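Local coordinates for Bak protein (Grouper iridovirus, PDB 5VMN), which inhibits host-cell apoptosis as a viral Bcl-2 protein that exclusively sequesters the pro-apoptotic ligand Bim, at residues 8-11 with 12-15; 31-34 with 35-39; 77-80 with 81-85; 86-89 with 90-94. All coordinates share one frame; numbering follows the deposited sequence.

Contact 1 (8-11 with 12-15); sequences NINF and SALL. With NO3 (nitrate ion), chain F; NO3 (nitrate ion), chain G.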
loop_
_atom_site.group_PDB
_atom_site.type_symbol
_atom_site.label_atom_id
_atom_site.label_comp_id
_atom_site.label_asym_id
_atom_site.label_seq_id
_atom_site.Cartn_x
_atom_site.Cartn_y
_atom_site.Cartn_z
ATOM N N ASN A 8 3.171 11.238 1.277
ATOM C CA ASN A 8 1.758 11.554 1.391
ATOM C C ASN A 8 1.088 10.639 2.398
ATOM O O ASN A 8 0.293 11.096 3.225
ATOM C CB ASN A 8 1.069 11.443 0.034
ATOM C CG ASN A 8 1.339 12.640 -0.856
ATOM O OD1 ASN A 8 1.682 13.731 -0.381
ATOM N ND2 ASN A 8 1.174 12.444 -2.160
ATOM N N ILE A 9 1.401 9.351 2.355
ATOM C CA ILE A 9 0.915 8.408 3.348
ATOM C C ILE A 9 2.104 7.938 4.163
ATOM O O ILE A 9 3.155 7.589 3.615
ATOM C CB ILE A 9 0.190 7.203 2.713
ATOM C CG1 ILE A 9 -1.024 7.658 1.925
ATOM C CG2 ILE A 9 -0.248 6.206 3.784
ATOM C CD1 ILE A 9 -2.084 8.359 2.760
ATOM N N ASN A 10 1.913 7.880 5.467
ATOM C CA ASN A 10 2.919 7.331 6.371
ATOM C C ASN A 10 2.756 5.822 6.377
ATOM O O ASN A 10 1.958 5.292 7.152
ATOM C CB ASN A 10 2.717 7.892 7.770
ATOM C CG ASN A 10 3.822 7.499 8.725
ATOM O OD1 ASN A 10 4.569 6.568 8.478
ATOM N ND2 ASN A 10 3.923 8.227 9.838
ATOM N N PHE A 11 3.518 5.124 5.521
ATOM C CA PHE A 11 3.305 3.680 5.351
ATOM C C PHE A 11 3.738 2.895 6.581
ATOM O O PHE A 11 3.138 1.868 6.900
ATOM C CB PHE A 11 4.025 3.157 4.096
ATOM C CG PHE A 11 3.471 3.734 2.797
ATOM C CD1 PHE A 11 2.221 3.366 2.334
ATOM C CD2 PHE A 11 4.184 4.671 2.075
ATOM C CE1 PHE A 11 1.702 3.914 1.164
ATOM C CE2 PHE A 11 3.670 5.215 0.912
ATOM C CZ PHE A 11 2.425 4.830 0.457
ATOM N N SER A 12 4.746 3.364 7.303
ATOM C CA SER A 12 5.100 2.707 8.554
ATOM C C SER A 12 3.960 2.781 9.566
ATOM O O SER A 12 3.623 1.777 10.206
ATOM C CB SER A 12 6.370 3.335 9.126
ATOM O OG SER A 12 6.741 2.680 10.312
ATOM N N ALA A 13 3.338 3.956 9.720
ATOM C CA ALA A 13 2.199 4.052 10.625
ATOM C C ALA A 13 1.044 3.200 10.131
ATOM O O ALA A 13 0.363 2.545 10.923
ATOM C CB ALA A 13 1.743 5.510 10.775
ATOM N N LEU A 14 0.815 3.193 8.822
ATOM C CA LEU A 14 -0.264 2.397 8.257
ATOM C C LEU A 14 -0.111 0.937 8.632
ATOM O O LEU A 14 -1.071 0.291 9.060
ATOM C CB LEU A 14 -0.279 2.547 6.743
ATOM C CG LEU A 14 -1.355 1.754 5.964
ATOM C CD1 LEU A 14 -2.701 2.331 6.127
ATOM C CD2 LEU A 14 -1.013 1.726 4.490
ATOM N N LEU A 15 1.068 0.379 8.408
ATOM C CA LEU A 15 1.237 -1.056 8.612
ATOM C C LEU A 15 1.362 -1.435 10.083
ATOM O O LEU A 15 1.124 -2.597 10.441
ATOM C CB LEU A 15 2.459 -1.540 7.822
ATOM C CG LEU A 15 2.311 -1.285 6.313
ATOM C CD1 LEU A 15 3.511 -1.789 5.558
ATOM C CD2 LEU A 15 1.055 -1.905 5.718
HETATM N N NO3 F . 6.654 6.057 5.688
HETATM O O1 NO3 F . 7.097 7.016 6.384
HETATM O O2 NO3 F . 6.686 4.881 6.142
HETATM O O3 NO3 F . 6.185 6.278 4.534
HETATM N N NO3 G . 2.474 8.164 -1.415
HETATM O O1 NO3 G . 3.735 8.093 -1.341
HETATM O O2 NO3 G . 1.808 8.331 -0.356
HETATM O O3 NO3 G . 1.880 8.068 -2.532
#
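The phenyl ring of Phe11 meets Leu14 at its rim, near the ring plane, where Phe11 CD1 and Leu14 CD2 stand 4.2 Å apart. One face of the same ring carries Ile9, whose CB sits 3.9 Å above the plane of the Phe11 ring and is displaced toward its margin. Phe102 adds a second aromatic ring in nearly parallel orientation.

The other flat group is the Asn10 amide. With CG anti to the backbone N (chi1 -173°), the amide folds over the start of the helix, and the methyl group of Ala13 packs against it, Ala13 CB lying 3.5 Å from Asn10 CG. Ala13 N then donates to Asn10 OD1 at 3.1 Å; the N-H points almost straight at the oxygen (169°), yet the nitrogen stands well above the amide plane, 72° out of it. Asn10 thus acts twice, since its backbone O also accepts from Leu14 N at 2.9 Å.

Two earlier amides of the first turn are taken up by a nitrate, probably from the crystallisation liquor. Ser12 N donates to O2 of this nitrate at 2.7 Å. Phe11 N donates to O3 of the same nitrate at 3.1 Å. The anion is placed where the helix dipole would be expected to favour negative charge. A second nitrate accepts from Ile9 N.

The position of Asn10 just before helix 11-16, together with the bond from Ala13 N to its OD1, makes this an asparagine N-cap, here opening a short helix of a Bcl-2 protein.

Contact 2 (31-34 with 35-39); sequences MLIV and TKSYS. With NO3 (nitrate ion), chain E.
Val34 lays its CG1 methyl against the ring of Tyr38, one turn further along the helix, with Val34 CG1 3.6 Å from Tyr38 CD2. The two side chains cross obliquely. CG1 is the branch anti to the backbone N (chi1 160°), which sets it beside the Tyr38 ring. The carbonyl oxygen of the same valine approaches that ring at its edge, near the plane, while also accepting the backbone N-H of Tyr38. One residue therefore offers the tyrosine both a methyl surface and a backbone acceptor.

Thr35 turns its hydroxyl back on its own helix. Its OG1, anti to the carbonyl carbon (chi1 -64°), donates to Met31 O at 2.8 Å, and Thr35 N donates to the same oxygen over an equal 2.8 Å. The two donors arrive from opposite faces of the Met31 carbonyl plane, the hydroxyl rising 40° out of it. A single acceptor is thereby gripped twice. Ser37 is less definite: its OG lies 2.9 Å from Ile33 O and 3.2 Å from O3 of a nitrate, so that one proton has two possible acceptors.

The helix ends here in a Schellman motif. Ser39, with positive phi, is its C-prime residue; Ser39 N donates to Lys36 O at 3.1 Å, and the amide of the following residue reaches back to Thr35 O.

In the fold, this end of helix 22-37 leans on helix 68-84, Met31 touching Leu75 and Gln79 and Val34 touching Leu72 and Ile73. Leu125, near the C terminus, packs on Ile33 and Val34, and helix 40-44 follows directly.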
loop_
_atom_site.group_PDB
_atom_site.type_symbol
_atom_site.label_atom_id
_atom_site.label_comp_id
_atom_site.label_asym_id
_atom_site.label_seq_id
_atom_site.Cartn_x
_atom_site.Cartn_y
_atom_site.Cartn_z
ATOM N N MET A 31 -8.342 -0.559 3.394
ATOM C CA MET A 31 -7.480 -1.715 3.149
ATOM C C MET A 31 -8.067 -2.972 3.770
ATOM O O MET A 31 -8.060 -4.046 3.151
ATOM C CB MET A 31 -6.089 -1.428 3.728
ATOM C CG MET A 31 -5.064 -2.560 3.585
ATOM S SD MET A 31 -3.549 -2.166 4.447
ATOM C CE MET A 31 -4.063 -2.391 6.160
ATOM N N LEU A 32 -8.555 -2.877 5.002
ATOM C CA LEU A 32 -9.118 -4.060 5.641
ATOM C C LEU A 32 -10.408 -4.505 4.963
ATOM O O LEU A 32 -10.667 -5.713 4.857
ATOM C CB LEU A 32 -9.340 -3.800 7.124
ATOM C CG LEU A 32 -8.072 -3.523 7.936
ATOM C CD1 LEU A 32 -8.429 -3.312 9.384
ATOM C CD2 LEU A 32 -7.056 -4.654 7.768
ATOM N N ILE A 33 -11.232 -3.560 4.498
ATOM C CA ILE A 33 -12.451 -3.924 3.764
ATOM C C ILE A 33 -12.085 -4.727 2.520
ATOM O O ILE A 33 -12.695 -5.762 2.220
ATOM C CB ILE A 33 -13.263 -2.668 3.385
ATOM C CG1 ILE A 33 -13.956 -2.080 4.612
ATOM C CG2 ILE A 33 -14.332 -3.026 2.335
ATOM C CD1 ILE A 33 -14.598 -0.692 4.355
ATOM N N VAL A 34 -11.117 -4.225 1.750
ATOM C CA VAL A 34 -10.688 -4.898 0.525
ATOM C C VAL A 34 -10.030 -6.229 0.847
ATOM O O VAL A 34 -10.225 -7.222 0.135
ATOM C CB VAL A 34 -9.757 -3.938 -0.248
ATOM C CG1 VAL A 34 -8.895 -4.631 -1.248
ATOM C CG2 VAL A 34 -10.602 -2.844 -0.926
ATOM N N THR A 35 -9.246 -6.288 1.919
ATOM C CA THR A 35 -8.659 -7.568 2.310
ATOM C C THR A 35 -9.738 -8.624 2.519
ATOM O O THR A 35 -9.576 -9.796 2.127
ATOM C CB THR A 35 -7.832 -7.391 3.580
ATOM O OG1 THR A 35 -6.728 -6.517 3.295
ATOM C CG2 THR A 35 -7.294 -8.718 4.077
ATOM N N LYS A 36 -10.809 -8.262 3.220
ATOM C CA LYS A 36 -11.857 -9.236 3.479
ATOM C C LYS A 36 -12.646 -9.534 2.214
ATOM O O LYS A 36 -12.963 -10.699 1.939
ATOM C CB LYS A 36 -12.800 -8.721 4.586
ATOM C CG LYS A 36 -13.948 -9.676 4.895
ATOM C CD LYS A 36 -14.865 -9.133 5.984
ATOM C CE LYS A 36 -16.022 -10.096 6.292
ATOM N NZ LYS A 36 -16.862 -9.586 7.407
ATOM N N SER A 37 -12.994 -8.491 1.451
ATOM C CA SER A 37 -13.903 -8.631 0.314
ATOM C C SER A 37 -13.303 -9.488 -0.772
ATOM O O SER A 37 -14.030 -10.205 -1.473
ATOM C CB SER A 37 -14.224 -7.266 -0.297
ATOM O OG SER A 37 -14.973 -6.498 0.599
ATOM N N TYR A 38 -11.994 -9.403 -0.933
ATOM C CA TYR A 38 -11.291 -10.181 -1.946
ATOM C C TYR A 38 -10.539 -11.375 -1.368
ATOM O O TYR A 38 -9.696 -11.954 -2.057
ATOM C CB TYR A 38 -10.325 -9.289 -2.725
ATOM C CG TYR A 38 -11.037 -8.233 -3.553
ATOM C CD1 TYR A 38 -11.803 -8.580 -4.660
ATOM C CD2 TYR A 38 -10.981 -6.900 -3.203
ATOM C CE1 TYR A 38 -12.468 -7.614 -5.401
ATOM C CE2 TYR A 38 -11.656 -5.922 -3.944
ATOM C CZ TYR A 38 -12.356 -6.282 -5.046
ATOM O OH TYR A 38 -13.012 -5.335 -5.795
ATOM N N SER A 39 -10.856 -11.772 -0.142
ATOM C CA SER A 39 -10.328 -13.000 0.441
ATOM C C SER A 39 -8.811 -13.028 0.408
ATOM O O SER A 39 -8.197 -14.065 0.154
ATOM C CB SER A 39 -10.878 -14.221 -0.286
ATOM O OG SER A 39 -12.291 -14.306 -0.178
HETATM N N NO3 E . -15.120 -3.940 -1.990
HETATM O O1 NO3 E . -14.332 -3.150 -2.592
HETATM O O2 NO3 E . -15.506 -5.014 -2.539
HETATM O O3 NO3 E . -15.528 -3.657 -0.831
#

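Contact 3 (77-80 with 81-85); sequences ISQL and YFTKS. With NO3 (nitrate ion), chain I; EDO (1,2-ethanediol), chain L.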
loop_
_atom_site.group_PDB
_atom_site.type_symbol
_atom_site.label_atom_id
_atom_site.label_comp_id
_atom_site.label_asym_id
_atom_site.label_seq_id
_atom_site.Cartn_x
_atom_site.Cartn_y
_atom_site.Cartn_z
ATOM N N ILE A 77 -1.831 -6.816 0.857
ATOM C CA ILE A 77 -0.765 -7.825 0.769
ATOM C C ILE A 77 0.441 -7.378 1.587
ATOM O O ILE A 77 1.032 -8.157 2.346
ATOM C CB ILE A 77 -0.388 -8.068 -0.701
ATOM C CG1 ILE A 77 -1.525 -8.756 -1.437
ATOM C CG2 ILE A 77 0.870 -8.968 -0.813
ATOM C CD1 ILE A 77 -1.386 -8.662 -2.903
ATOM N N SER A 78 0.834 -6.118 1.437
ATOM C CA SER A 78 1.949 -5.617 2.223
ATOM C C SER A 78 1.687 -5.769 3.718
ATOM O O SER A 78 2.601 -6.087 4.488
ATOM C CB SER A 78 2.231 -4.150 1.880
ATOM O OG SER A 78 2.498 -4.023 0.493
ATOM N N GLN A 79 0.455 -5.473 4.156
ATOM C CA GLN A 79 0.102 -5.622 5.566
ATOM C C GLN A 79 0.230 -7.060 6.052
ATOM O O GLN A 79 0.737 -7.312 7.159
ATOM C CB GLN A 79 -1.328 -5.124 5.789
ATOM C CG GLN A 79 -1.805 -5.239 7.231
ATOM C CD GLN A 79 -1.116 -4.287 8.149
ATOM O OE1 GLN A 79 -1.510 -3.131 8.256
ATOM N NE2 GLN A 79 -0.080 -4.759 8.832
ATOM N N LEU A 80 -0.191 -8.021 5.233
ATOM C CA LEU A 80 -0.072 -9.419 5.625
ATOM C C LEU A 80 1.392 -9.818 5.766
ATOM O O LEU A 80 1.769 -10.493 6.738
ATOM C CB LEU A 80 -0.809 -10.295 4.615
ATOM C CG LEU A 80 -2.339 -10.134 4.663
ATOM C CD1 LEU A 80 -2.970 -10.793 3.464
ATOM C CD2 LEU A 80 -2.902 -10.786 5.930
ATOM N N TYR A 81 2.245 -9.374 4.837
ATOM C CA TYR A 81 3.679 -9.615 5.004
ATOM C C TYR A 81 4.210 -8.957 6.268
ATOM O O TYR A 81 5.014 -9.551 6.990
ATOM C CB TYR A 81 4.462 -9.075 3.804
ATOM C CG TYR A 81 4.572 -10.016 2.628
ATOM C CD1 TYR A 81 5.270 -11.205 2.730
ATOM C CD2 TYR A 81 4.081 -9.655 1.385
ATOM C CE1 TYR A 81 5.409 -12.035 1.630
ATOM C CE2 TYR A 81 4.208 -10.491 0.282
ATOM C CZ TYR A 81 4.891 -11.663 0.418
ATOM O OH TYR A 81 5.051 -12.475 -0.670
ATOM N N PHE A 82 3.816 -7.703 6.515
ATOM C CA PHE A 82 4.329 -6.960 7.659
ATOM C C PHE A 82 3.920 -7.625 8.963
ATOM O O PHE A 82 4.748 -7.822 9.866
ATOM C CB PHE A 82 3.811 -5.520 7.561
ATOM C CG PHE A 82 4.445 -4.556 8.514
ATOM C CD1 PHE A 82 3.961 -4.424 9.800
ATOM C CD2 PHE A 82 5.462 -3.716 8.091
ATOM C CE1 PHE A 82 4.497 -3.491 10.670
ATOM C CE2 PHE A 82 5.998 -2.770 8.956
ATOM C CZ PHE A 82 5.519 -2.670 10.247
ATOM N N THR A 83 2.655 -8.027 9.064
ATOM C CA THR A 83 2.183 -8.706 10.266
ATOM C C THR A 83 2.961 -9.986 10.510
ATOM O O THR A 83 3.282 -10.320 11.660
ATOM C CB THR A 83 0.687 -8.997 10.146
ATOM O OG1 THR A 83 -0.014 -7.755 10.086
ATOM C CG2 THR A 83 0.180 -9.746 11.362
ATOM N N LYS A 84 3.260 -10.728 9.444
ATOM C CA LYS A 84 3.944 -12.001 9.576
ATOM C C LYS A 84 5.440 -11.849 9.823
ATOM O O LYS A 84 6.096 -12.843 10.168
ATOM C CB LYS A 84 3.677 -12.832 8.311
ATOM C CG LYS A 84 4.079 -14.274 8.383
ATOM C CD LYS A 84 3.769 -14.988 7.063
ATOM C CE LYS A 84 3.938 -16.506 7.183
ATOM N NZ LYS A 84 3.681 -17.199 5.888
ATOM N N SER A 85 5.988 -10.649 9.683
ATOM C CA SER A 85 7.422 -10.421 9.858
ATOM C C SER A 85 7.872 -10.665 11.289
ATOM O O SER A 85 7.148 -10.421 12.251
ATOM C CB SER A 85 7.789 -8.990 9.464
ATOM O OG SER A 85 7.628 -8.809 8.073
HETATM N N NO3 I . 0.715 -18.814 4.796
HETATM O O1 NO3 I . 1.656 -18.752 3.943
HETATM O O2 NO3 I . 0.218 -19.952 5.103
HETATM O O3 NO3 I . 0.274 -17.738 5.326
HETATM C C1 EDO L . 3.524 -18.983 1.499
HETATM O O1 EDO L . 2.486 -19.918 1.913
HETATM C C2 EDO L . 3.100 -17.517 1.517
HETATM O O2 EDO L . 2.605 -17.100 2.794
#
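Apolar packing is carried by Ile77 and Tyr81, an i to i+4 pair whose side chains lie side by side and point the same way, the CG2 methyl of Ile77 3.8 Å from Tyr81 CE2. Their backbones are joined as well: Tyr81 N donates to Ile77 O at 3.0 Å, nearly along the C=O axis.

Among the polar groups, Gln79 O receives Thr83 N at 2.8 Å, and Thr83 OG1 lies 3.1 Å from the same Gln79 O, although its proton has another acceptor within reach. A bend at chi2 (70°) carries the Gln79 amide forward along the helix, leaving its NE2 3.2 Å from Thr83 OG1; NE2 has its firm partner in Leu15 O, on helix 11-16. The amide plane stands 90° from that of the Phe82 ring. Where the helix gives out, Ser85 OG donates to Tyr81 O at 2.9 Å from above the carbonyl plane.

Contacts with bound small molecules are weak: the extended Lys84 bonds from NZ to a nitrate and an ethanediol, both probably from the crystallisation liquor.

Helix 68-84 belongs to the Bcl-2 helical bundle, within the Bcl-2 homology region, and several helices flank it here. Ile53 and Ile56 of helix 53-60 pack against Tyr81, whose ring meets Phe44 edge-to-face and whose OH is hydrogen-bonded to Pro48 O. Gln79 touches His28 of helix 22-37, and Ser78 touches Leu98 of helix 88-103.

Contact 4 (86-89 with 90-94); sequences ESES and ERTQI. With NO3 (nitrate ion), chain H.
Glu88 and Arg91 cross at about a right angle, with the carboxylate and guanidinium planes turned 57° from each other, so their salt bridge is not the coplanar, two-pronged kind. Arg91 NH2 donates to Glu88 OE1 at 3.3 Å; the oxygen lies close to the guanidinium plane but is itself approached from above the carboxylate plane. Arg91 NE adds weak bonds to both oxygens, at 3.2 Å to Glu88 OE2. A bend at chi2 (55°) brings the carboxylate alongside the arginine. Along another part of the guanidinium edge a nitrate is held, Arg91 NH1 reaching its O3 at 2.9 Å and NH2 its O1.

Over the centre of one guanidinium face sits Ser87 O, 3.5 Å above the Arg91 plane, and this oxygen also accepts Arg91 N. Ser87 is the N-cap of helix 88-103: its OG, in the crowded position between backbone N and carbonyl carbon (chi1 64°), accepts from Glu90 N at 3.1 Å. A water joins that hydroxyl to Glu90 OE1. One turn on, Thr92 N and OG1 reach Glu88 O from opposite faces, the hydroxyl at 3.0 Å.

The chemistry is that of a surface charge cluster at a helix start. Glu88 OE2 has a second salt bridge, to Arg16, and two cationic partners would be expected to keep this carboxylate ionised. Glu88 would partly balance the charge of Arg91, as would, in the crystal, the nitrate, probably from the crystallisation liquor.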
loop_
_atom_site.group_PDB
_atom_site.type_symbol
_atom_site.label_atom_id
_atom_site.label_comp_id
_atom_site.label_asym_id
_atom_site.label_seq_id
_atom_site.Cartn_x
_atom_site.Cartn_y
_atom_site.Cartn_z
ATOM N N GLU A 86 9.104 -11.156 11.425
ATOM C CA GLU A 86 9.661 -11.437 12.741
ATOM C C GLU A 86 10.968 -10.693 13.001
ATOM O O GLU A 86 11.722 -11.076 13.902
ATOM C CB GLU A 86 9.837 -12.949 12.901
ATOM C CG GLU A 86 8.503 -13.694 12.801
ATOM C CD GLU A 86 8.529 -15.106 13.362
ATOM O OE1 GLU A 86 9.558 -15.529 13.933
ATOM O OE2 GLU A 86 7.497 -15.793 13.235
ATOM N N SER A 87 11.255 -9.627 12.256
ATOM C CA SER A 87 12.425 -8.800 12.547
ATOM C C SER A 87 12.145 -7.372 12.112
ATOM O O SER A 87 11.377 -7.135 11.179
ATOM C CB SER A 87 13.685 -9.296 11.829
ATOM O OG SER A 87 13.510 -9.195 10.426
ATOM N N GLU A 88 12.809 -6.418 12.769
ATOM C CA GLU A 88 12.620 -5.034 12.356
ATOM C C GLU A 88 13.239 -4.799 10.984
ATOM O O GLU A 88 12.765 -3.955 10.216
ATOM C CB GLU A 88 13.202 -4.084 13.408
ATOM C CG GLU A 88 12.486 -2.720 13.479
ATOM C CD GLU A 88 10.964 -2.818 13.712
ATOM O OE1 GLU A 88 10.535 -3.277 14.793
ATOM O OE2 GLU A 88 10.195 -2.443 12.801
ATOM N N SER A 89 14.290 -5.548 10.652
ATOM C CA SER A 89 14.887 -5.419 9.332
ATOM C C SER A 89 13.883 -5.751 8.237
ATOM O O SER A 89 13.775 -5.021 7.242
ATOM C CB SER A 89 16.123 -6.328 9.238
ATOM O OG SER A 89 16.699 -6.246 7.951
ATOM N N GLU A 90 13.113 -6.831 8.403
ATOM C CA GLU A 90 12.127 -7.147 7.374
ATOM C C GLU A 90 11.030 -6.087 7.303
ATOM O O GLU A 90 10.622 -5.690 6.211
ATOM C CB GLU A 90 11.495 -8.517 7.610
ATOM C CG GLU A 90 10.567 -8.940 6.449
ATOM C CD GLU A 90 9.808 -10.224 6.714
ATOM O OE1 GLU A 90 10.108 -10.888 7.732
ATOM O OE2 GLU A 90 8.917 -10.553 5.889
ATOM N N ARG A 91 10.542 -5.622 8.450
ATOM C CA ARG A 91 9.465 -4.627 8.437
ATOM C C ARG A 91 9.922 -3.347 7.753
ATOM O O ARG A 91 9.193 -2.758 6.944
ATOM C CB ARG A 91 9.014 -4.342 9.869
ATOM C CG ARG A 91 8.159 -5.453 10.467
ATOM C CD ARG A 91 7.683 -5.108 11.865
ATOM N NE ARG A 91 8.708 -5.295 12.876
ATOM C CZ ARG A 91 8.915 -6.419 13.557
ATOM N NH1 ARG A 91 8.180 -7.505 13.340
ATOM N NH2 ARG A 91 9.876 -6.458 14.465
ATOM N N THR A 92 11.144 -2.915 8.041
ATOM C CA THR A 92 11.659 -1.716 7.393
ATOM C C THR A 92 11.744 -1.899 5.889
ATOM O O THR A 92 11.379 -1.004 5.123
ATOM C CB THR A 92 13.034 -1.381 7.961
ATOM O OG1 THR A 92 12.887 -1.078 9.348
ATOM C CG2 THR A 92 13.641 -0.195 7.226
ATOM N N GLN A 93 12.247 -3.047 5.445
ATOM C CA GLN A 93 12.362 -3.293 4.015
ATOM C C GLN A 93 10.997 -3.303 3.342
ATOM O O GLN A 93 10.853 -2.799 2.224
ATOM C CB GLN A 93 13.118 -4.605 3.771
ATOM C CG GLN A 93 14.581 -4.510 4.186
ATOM C CD GLN A 93 15.236 -5.870 4.451
ATOM O OE1 GLN A 93 14.745 -6.912 4.017
ATOM N NE2 GLN A 93 16.344 -5.854 5.184
ATOM N N ILE A 94 9.974 -3.871 3.994
ATOM C CA ILE A 94 8.632 -3.851 3.417
ATOM C C ILE A 94 8.174 -2.415 3.208
ATOM O O ILE A 94 7.661 -2.048 2.141
ATOM C CB ILE A 94 7.649 -4.630 4.309
ATOM C CG1 ILE A 94 7.909 -6.126 4.209
ATOM C CG2 ILE A 94 6.214 -4.373 3.904
ATOM C CD1 ILE A 94 7.347 -6.913 5.360
HETATM N N NO3 H . 10.082 -9.453 16.058
HETATM O O1 NO3 H . 11.066 -8.673 15.856
HETATM O O2 NO3 H . 10.141 -10.339 16.960
HETATM O O3 NO3 H . 9.031 -9.359 15.360
HETATM O O HOH W 1 12.002 -11.210 9.480
#

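Each contact lies within one continuous run of chain, so none closes a long loop; they follow in series, without nesting or crossing. Contact 1 caps the start of helix 11-16, contact 2 finishes helix 22-37, contact 3 finishes helix 68-84 and contact 4 starts helix 88-103. Contacts 3 and 4 flank the turn between successive helices, their centres about 10 Å apart, and Phe82 packs on Arg91 across it. Contact 1 reaches both, through Leu15 with Phe82 and with Ile94. Contacts 2 and 4, about 23 Å apart between centres, do not touch; contact 3 lies against each, tying these helices into one bundle.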